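Local structure of autotransporter adhesin/invasin TibA (Escherichia coli, 4Q1Q) at residues A132-S143 with T151-R162. The protein mediates adhesion to and invasion of human intestinal epithelial cells and bacterial aggregation, this chain being a heptosylated piece of its passenger region. Sequence-based numbering, arbitrary orientation.
Sequences ASVTSGARQFVS and TSVNSGGRQYVR. With 289 (D-glycero-alpha-D-manno-heptopyranose), chain N; 289 (D-glycero-alpha-D-manno-heptopyranose), chain X; 289 (D-glycero-alpha-D-manno-heptopyranose), chain Y; 289 (D-glycero-alpha-D-manno-heptopyranose), chain P.
Strands 139-143 and 158-161 run parallel, their axes 4.7 Å apart and inclined by 10°, with backbone hydrogen bonds from Ala138 O–Arg158 N to Val142 O–Arg162 N, and residues 132-134 pair likewise with 151-154; these are successive rungs of a parallel beta-helix, in which equivalent side chains line up as ladders. Inside, Gln140 and Gln159 form an amide ladder: Gln159 NE2 donates to Gln140 OE1 at 2.6 Å in a nearly straight bond (173°). With CG anti to the backbone N, both chains extend alongside each other and bring their amides to within 4° of coplanar. The methyl of Thr151, CG2, packs against Val134 CG2 at 3.6 Å and also touches Gln140 OE1. Outside, the Phe141 and Tyr160 rings are roughly parallel but strongly offset, Phe141 CE1 over one face of the tyrosine ring, 3.5 Å from Tyr160 CD1. Arg162 lays one guanidinium face over Phe141 CD1 and turns its edge to O2 of a heptose. Arg139 CD lies over one face of the Arg158 guanidinium, 3.5 Å from Arg158 NH2; Arg158 NE gives a hydrogen bond to a water that also binds Ala138 O and Gly156 O. Ser136 and Ser155 lie in type II turns (135-138, 154-157), each bonded through OG to C1 of a heptose; Ser143 OG carries another. Both ladders continue along the solenoid: Gln140 NE2 bonds Gln121, Gln159 OE1 bonds Gln178, Phe141 stacks on Tyr122, Tyr160 meets Phe179, and Arg139 forms a salt bridge with Asp120 of strand 120-124, whereas Val148 of strand 147-149, on another wall, packs against both glutamines across the interior.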
loop_
_atom_site.group_PDB
_atom_site.type_symbol
_atom_site.label_atom_id
_atom_site.label_comp_id
_atom_site.label_asym_id
_atom_site.label_seq_id
_atom_site.Cartn_x
_atom_site.Cartn_y
_atom_site.Cartn_z
ATOM N N ALA A 132 -0.030 3.471 -5.859
ATOM C CA ALA A 132 -0.681 4.157 -4.756
ATOM C C ALA A 132 0.300 5.162 -4.151
ATOM O O ALA A 132 1.485 4.880 -3.995
ATOM C CB ALA A 132 -1.148 3.156 -3.711
ATOM N N SER A 133 -0.211 6.334 -3.806
ATOM C CA SER A 133 0.509 7.307 -3.005
ATOM C C SER A 133 -0.109 7.390 -1.614
ATOM O O SER A 133 -1.238 7.858 -1.501
ATOM C CB SER A 133 0.424 8.670 -3.704
ATOM O OG SER A 133 1.610 9.415 -3.499
ATOM N N VAL A 134 0.613 7.002 -0.565
ATOM C CA VAL A 134 0.053 6.997 0.790
ATOM C C VAL A 134 0.632 8.171 1.570
ATOM O O VAL A 134 1.729 8.078 2.125
ATOM C CB VAL A 134 0.366 5.718 1.597
ATOM C CG1 VAL A 134 -0.440 5.681 2.900
ATOM C CG2 VAL A 134 0.112 4.467 0.770
ATOM N N THR A 135 -0.136 9.254 1.628
ATOM C CA THR A 135 0.294 10.505 2.255
ATOM C C THR A 135 -0.036 10.513 3.744
ATOM O O THR A 135 -0.519 9.518 4.292
ATOM C CB THR A 135 -0.352 11.751 1.592
ATOM O OG1 THR A 135 -1.773 11.766 1.808
ATOM C CG2 THR A 135 -0.095 11.785 0.090
ATOM N N SER A 136 0.217 11.658 4.370
ATOM C CA SER A 136 0.089 11.875 5.809
ATOM C C SER A 136 -1.315 11.569 6.294
ATOM O O SER A 136 -2.272 12.135 5.781
ATOM C CB SER A 136 0.451 13.320 6.169
ATOM O OG SER A 136 0.836 13.448 7.529
ATOM N N GLY A 137 -1.429 10.669 7.268
ATOM C CA GLY A 137 -2.729 10.230 7.765
ATOM C C GLY A 137 -3.456 9.244 6.874
ATOM O O GLY A 137 -4.536 8.772 7.236
ATOM N N ALA A 138 -2.896 8.917 5.713
ATOM C CA ALA A 138 -3.542 7.933 4.835
ATOM C C ALA A 138 -3.157 6.505 5.209
ATOM O O ALA A 138 -2.116 6.303 5.813
ATOM C CB ALA A 138 -3.159 8.177 3.384
ATOM N N ARG A 139 -3.955 5.516 4.819
ATOM C CA ARG A 139 -3.600 4.133 5.094
ATOM C C ARG A 139 -3.866 3.240 3.895
ATOM O O ARG A 139 -4.889 3.370 3.246
ATOM C CB ARG A 139 -4.392 3.606 6.306
ATOM C CG ARG A 139 -4.144 4.423 7.563
ATOM C CD ARG A 139 -4.849 3.895 8.807
ATOM N NE ARG A 139 -6.289 3.731 8.635
ATOM C CZ ARG A 139 -7.080 3.209 9.567
ATOM N NH1 ARG A 139 -6.590 2.854 10.739
ATOM N NH2 ARG A 139 -8.373 3.056 9.369
ATOM N N GLN A 140 -2.973 2.289 3.658
ATOM C CA GLN A 140 -3.201 1.243 2.673
ATOM C C GLN A 140 -3.157 -0.127 3.342
ATOM O O GLN A 140 -2.201 -0.442 4.043
ATOM C CB GLN A 140 -2.121 1.353 1.593
ATOM C CG GLN A 140 -2.315 0.352 0.466
ATOM C CD GLN A 140 -1.105 0.188 -0.425
ATOM O OE1 GLN A 140 -0.002 -0.134 0.021
ATOM N NE2 GLN A 140 -1.325 0.361 -1.723
ATOM N N PHE A 141 -4.179 -0.946 3.116
ATOM C CA PHE A 141 -4.283 -2.278 3.698
ATOM C C PHE A 141 -4.237 -3.325 2.598
ATOM O O PHE A 141 -5.008 -3.213 1.649
ATOM C CB PHE A 141 -5.609 -2.466 4.433
ATOM C CG PHE A 141 -5.772 -1.563 5.621
ATOM C CD1 PHE A 141 -5.245 -1.921 6.855
ATOM C CD2 PHE A 141 -6.437 -0.349 5.494
ATOM C CE1 PHE A 141 -5.371 -1.088 7.954
ATOM C CE2 PHE A 141 -6.592 0.468 6.603
ATOM C CZ PHE A 141 -6.058 0.107 7.825
ATOM N N VAL A 142 -3.343 -4.310 2.723
ATOM C CA VAL A 142 -3.223 -5.358 1.723
ATOM C C VAL A 142 -3.346 -6.725 2.372
ATOM O O VAL A 142 -2.616 -7.058 3.314
ATOM C CB VAL A 142 -1.889 -5.326 0.980
ATOM C CG1 VAL A 142 -2.039 -6.113 -0.317
ATOM C CG2 VAL A 142 -1.493 -3.886 0.750
ATOM N N SER A 143 -4.261 -7.520 1.838
ATOM C CA SER A 143 -4.543 -8.769 2.511
ATOM C C SER A 143 -5.033 -9.879 1.610
ATOM O O SER A 143 -5.632 -9.637 0.561
ATOM C CB SER A 143 -5.645 -8.518 3.531
ATOM O OG SER A 143 -5.695 -9.617 4.430
ATOM N N THR A 151 4.074 1.159 -4.396
ATOM C CA THR A 151 3.507 2.092 -3.423
ATOM C C THR A 151 4.574 3.055 -2.880
ATOM O O THR A 151 5.656 2.626 -2.474
ATOM C CB THR A 151 2.902 1.337 -2.223
ATOM O OG1 THR A 151 2.086 0.237 -2.663
ATOM C CG2 THR A 151 2.048 2.263 -1.383
ATOM N N SER A 152 4.256 4.348 -2.882
ATOM C CA SER A 152 5.009 5.387 -2.194
ATOM C C SER A 152 4.341 5.677 -0.853
ATOM O O SER A 152 3.220 6.187 -0.813
ATOM C CB SER A 152 5.074 6.689 -3.007
ATOM O OG SER A 152 5.835 6.514 -4.195
ATOM N N VAL A 153 5.018 5.289 0.226
ATOM C CA VAL A 153 4.503 5.560 1.566
ATOM C C VAL A 153 5.239 6.818 2.005
ATOM O O VAL A 153 6.401 6.768 2.373
ATOM C CB VAL A 153 4.724 4.429 2.591
ATOM C CG1 VAL A 153 4.060 4.793 3.914
ATOM C CG2 VAL A 153 4.125 3.107 2.130
ATOM N N ASN A 154 4.545 7.944 1.916
ATOM C CA ASN A 154 5.162 9.247 2.118
ATOM C C ASN A 154 4.966 9.631 3.583
ATOM O O ASN A 154 4.328 8.901 4.334
ATOM C CB ASN A 154 4.569 10.273 1.140
ATOM C CG ASN A 154 4.811 9.907 -0.315
ATOM O OD1 ASN A 154 5.921 9.551 -0.716
ATOM N ND2 ASN A 154 3.767 9.994 -1.130
ATOM N N SER A 155 5.541 10.752 3.994
ATOM C CA SER A 155 5.450 11.234 5.368
ATOM C C SER A 155 4.038 11.167 5.958
ATOM O O SER A 155 3.058 11.548 5.316
ATOM C CB SER A 155 5.974 12.671 5.433
ATOM O OG SER A 155 6.213 13.086 6.769
ATOM N N GLY A 156 3.937 10.638 7.174
ATOM C CA GLY A 156 2.653 10.397 7.826
ATOM C C GLY A 156 1.897 9.172 7.353
ATOM O O GLY A 156 0.837 8.833 7.889
ATOM N N GLY A 157 2.437 8.503 6.339
ATOM C CA GLY A 157 1.692 7.433 5.690
ATOM C C GLY A 157 1.959 6.041 6.223
ATOM O O GLY A 157 3.083 5.755 6.633
ATOM N N ARG A 158 0.956 5.171 6.144
ATOM C CA ARG A 158 1.118 3.812 6.659
ATOM C C ARG A 158 0.540 2.762 5.734
ATOM O O ARG A 158 -0.597 2.864 5.260
ATOM C CB ARG A 158 0.454 3.606 8.031
ATOM C CG ARG A 158 1.028 4.519 9.104
ATOM C CD ARG A 158 0.218 4.473 10.398
ATOM N NE ARG A 158 -1.024 5.230 10.316
ATOM C CZ ARG A 158 -1.998 5.206 11.225
ATOM N NH1 ARG A 158 -1.884 4.448 12.308
ATOM N NH2 ARG A 158 -3.098 5.933 11.054
ATOM N N GLN A 159 1.334 1.712 5.563
ATOM C CA GLN A 159 0.904 0.582 4.761
ATOM C C GLN A 159 0.833 -0.639 5.676
ATOM O O GLN A 159 1.779 -0.901 6.419
ATOM C CB GLN A 159 1.906 0.360 3.624
ATOM C CG GLN A 159 1.642 -0.860 2.766
ATOM C CD GLN A 159 2.752 -1.128 1.776
ATOM O OE1 GLN A 159 3.863 -1.497 2.161
ATOM N NE2 GLN A 159 2.457 -0.919 0.497
ATOM N N TYR A 160 -0.270 -1.382 5.623
ATOM C CA TYR A 160 -0.384 -2.605 6.413
ATOM C C TYR A 160 -0.359 -3.782 5.463
ATOM O O TYR A 160 -1.324 -3.978 4.729
ATOM C CB TYR A 160 -1.674 -2.639 7.236
ATOM C CG TYR A 160 -1.721 -1.533 8.258
ATOM C CD1 TYR A 160 -2.016 -0.232 7.871
ATOM C CD2 TYR A 160 -1.386 -1.765 9.586
ATOM C CE1 TYR A 160 -2.025 0.799 8.786
ATOM C CE2 TYR A 160 -1.371 -0.730 10.503
ATOM C CZ TYR A 160 -1.710 0.540 10.099
ATOM O OH TYR A 160 -1.707 1.570 11.002
ATOM N N VAL A 161 0.723 -4.554 5.485
ATOM C CA VAL A 161 0.751 -5.803 4.726
ATOM C C VAL A 161 0.372 -6.948 5.666
ATOM O O VAL A 161 1.152 -7.388 6.518
ATOM C CB VAL A 161 2.118 -6.007 4.071
ATOM C CG1 VAL A 161 2.096 -7.190 3.115
ATOM C CG2 VAL A 161 2.529 -4.730 3.353
ATOM N N ARG A 162 -0.862 -7.414 5.526
ATOM C CA ARG A 162 -1.417 -8.391 6.460
ATOM C C ARG A 162 -1.286 -9.812 5.932
ATOM O O ARG A 162 -0.705 -10.025 4.859
ATOM C CB ARG A 162 -2.870 -8.010 6.778
ATOM C CG ARG A 162 -2.934 -6.659 7.483
ATOM C CD ARG A 162 -4.054 -6.585 8.503
ATOM N NE ARG A 162 -3.884 -5.463 9.416
ATOM C CZ ARG A 162 -4.846 -4.595 9.713
ATOM N NH1 ARG A 162 -6.041 -4.692 9.141
ATOM N NH2 ARG A 162 -4.596 -3.614 10.568
HETATM O O7 289 N . -10.498 -8.866 3.927
HETATM C C7 289 N . -10.360 -7.607 4.594
HETATM C C6 289 N . -9.038 -7.544 5.350
HETATM O O6 289 N . -9.283 -7.385 6.752
HETATM C C5 289 N . -8.131 -8.763 5.132
HETATM O O5 289 N . -7.061 -8.627 6.070
HETATM C C1 289 N . -5.985 -9.493 5.698
HETATM C C2 289 N . -6.333 -10.880 6.209
HETATM O O2 289 N . -6.396 -10.752 7.631
HETATM C C3 289 N . -7.614 -11.300 5.473
HETATM O O3 289 N . -8.192 -12.432 6.145
HETATM C C4 289 N . -8.661 -10.196 5.251
HETATM O O4 289 N . -9.311 -10.520 4.015
HETATM O O7 289 X . -3.112 17.673 8.090
HETATM C C7 289 X . -1.890 16.930 8.120
HETATM C C6 289 X . -1.855 16.090 9.392
HETATM O O6 289 X . -3.149 15.533 9.657
HETATM C C5 289 X . -0.827 14.973 9.249
HETATM O O5 289 X . 0.361 15.454 8.626
HETATM C C1 289 X . 1.266 14.393 8.321
HETATM C C2 289 X . 1.865 13.951 9.652
HETATM O O2 289 X . 2.558 15.011 10.319
HETATM C C3 289 X . 0.728 13.422 10.512
HETATM O O3 289 X . 1.278 13.154 11.807
HETATM C C4 289 X . -0.438 14.399 10.601
HETATM O O4 289 X . -1.608 13.733 11.088
HETATM O O7 289 Y . 3.172 15.766 4.438
HETATM C C7 289 Y . 3.472 16.816 5.365
HETATM C C6 289 Y . 4.977 16.749 5.597
HETATM O O6 289 Y . 5.483 18.048 5.923
HETATM C C5 289 Y . 5.277 15.696 6.662
HETATM O O5 289 Y . 6.613 15.251 6.413
HETATM C C1 289 Y . 6.899 14.107 7.214
HETATM C C2 289 Y . 7.018 14.569 8.661
HETATM O O2 289 Y . 8.009 15.596 8.777
HETATM C C3 289 Y . 5.621 15.029 9.067
HETATM O O3 289 Y . 5.640 15.481 10.424
HETATM C C4 289 Y . 5.121 16.119 8.126
HETATM O O4 289 Y . 3.755 16.351 8.484
HETATM O O7 289 P . 1.299 -8.401 15.094
HETATM C C7 289 P . -0.091 -8.391 15.429
HETATM C C6 289 P . -0.876 -8.320 14.122
HETATM O O6 289 P . -2.229 -7.950 14.430
HETATM C C5 289 P . -0.225 -7.396 13.086
HETATM O O5 289 P . -0.921 -7.748 11.889
HETATM C C1 289 P . -0.467 -7.050 10.734
HETATM C C2 289 P . -0.882 -5.596 10.923
HETATM O O2 289 P . -2.262 -5.446 11.250
HETATM C C3 289 P . -0.038 -5.062 12.067
HETATM O O3 289 P . -0.394 -3.699 12.296
HETATM C C4 289 P . -0.272 -5.888 13.325
HETATM O O4 289 P . 0.786 -5.424 14.162
HETATM O O HOH W 1 -1.098 7.360 8.243
#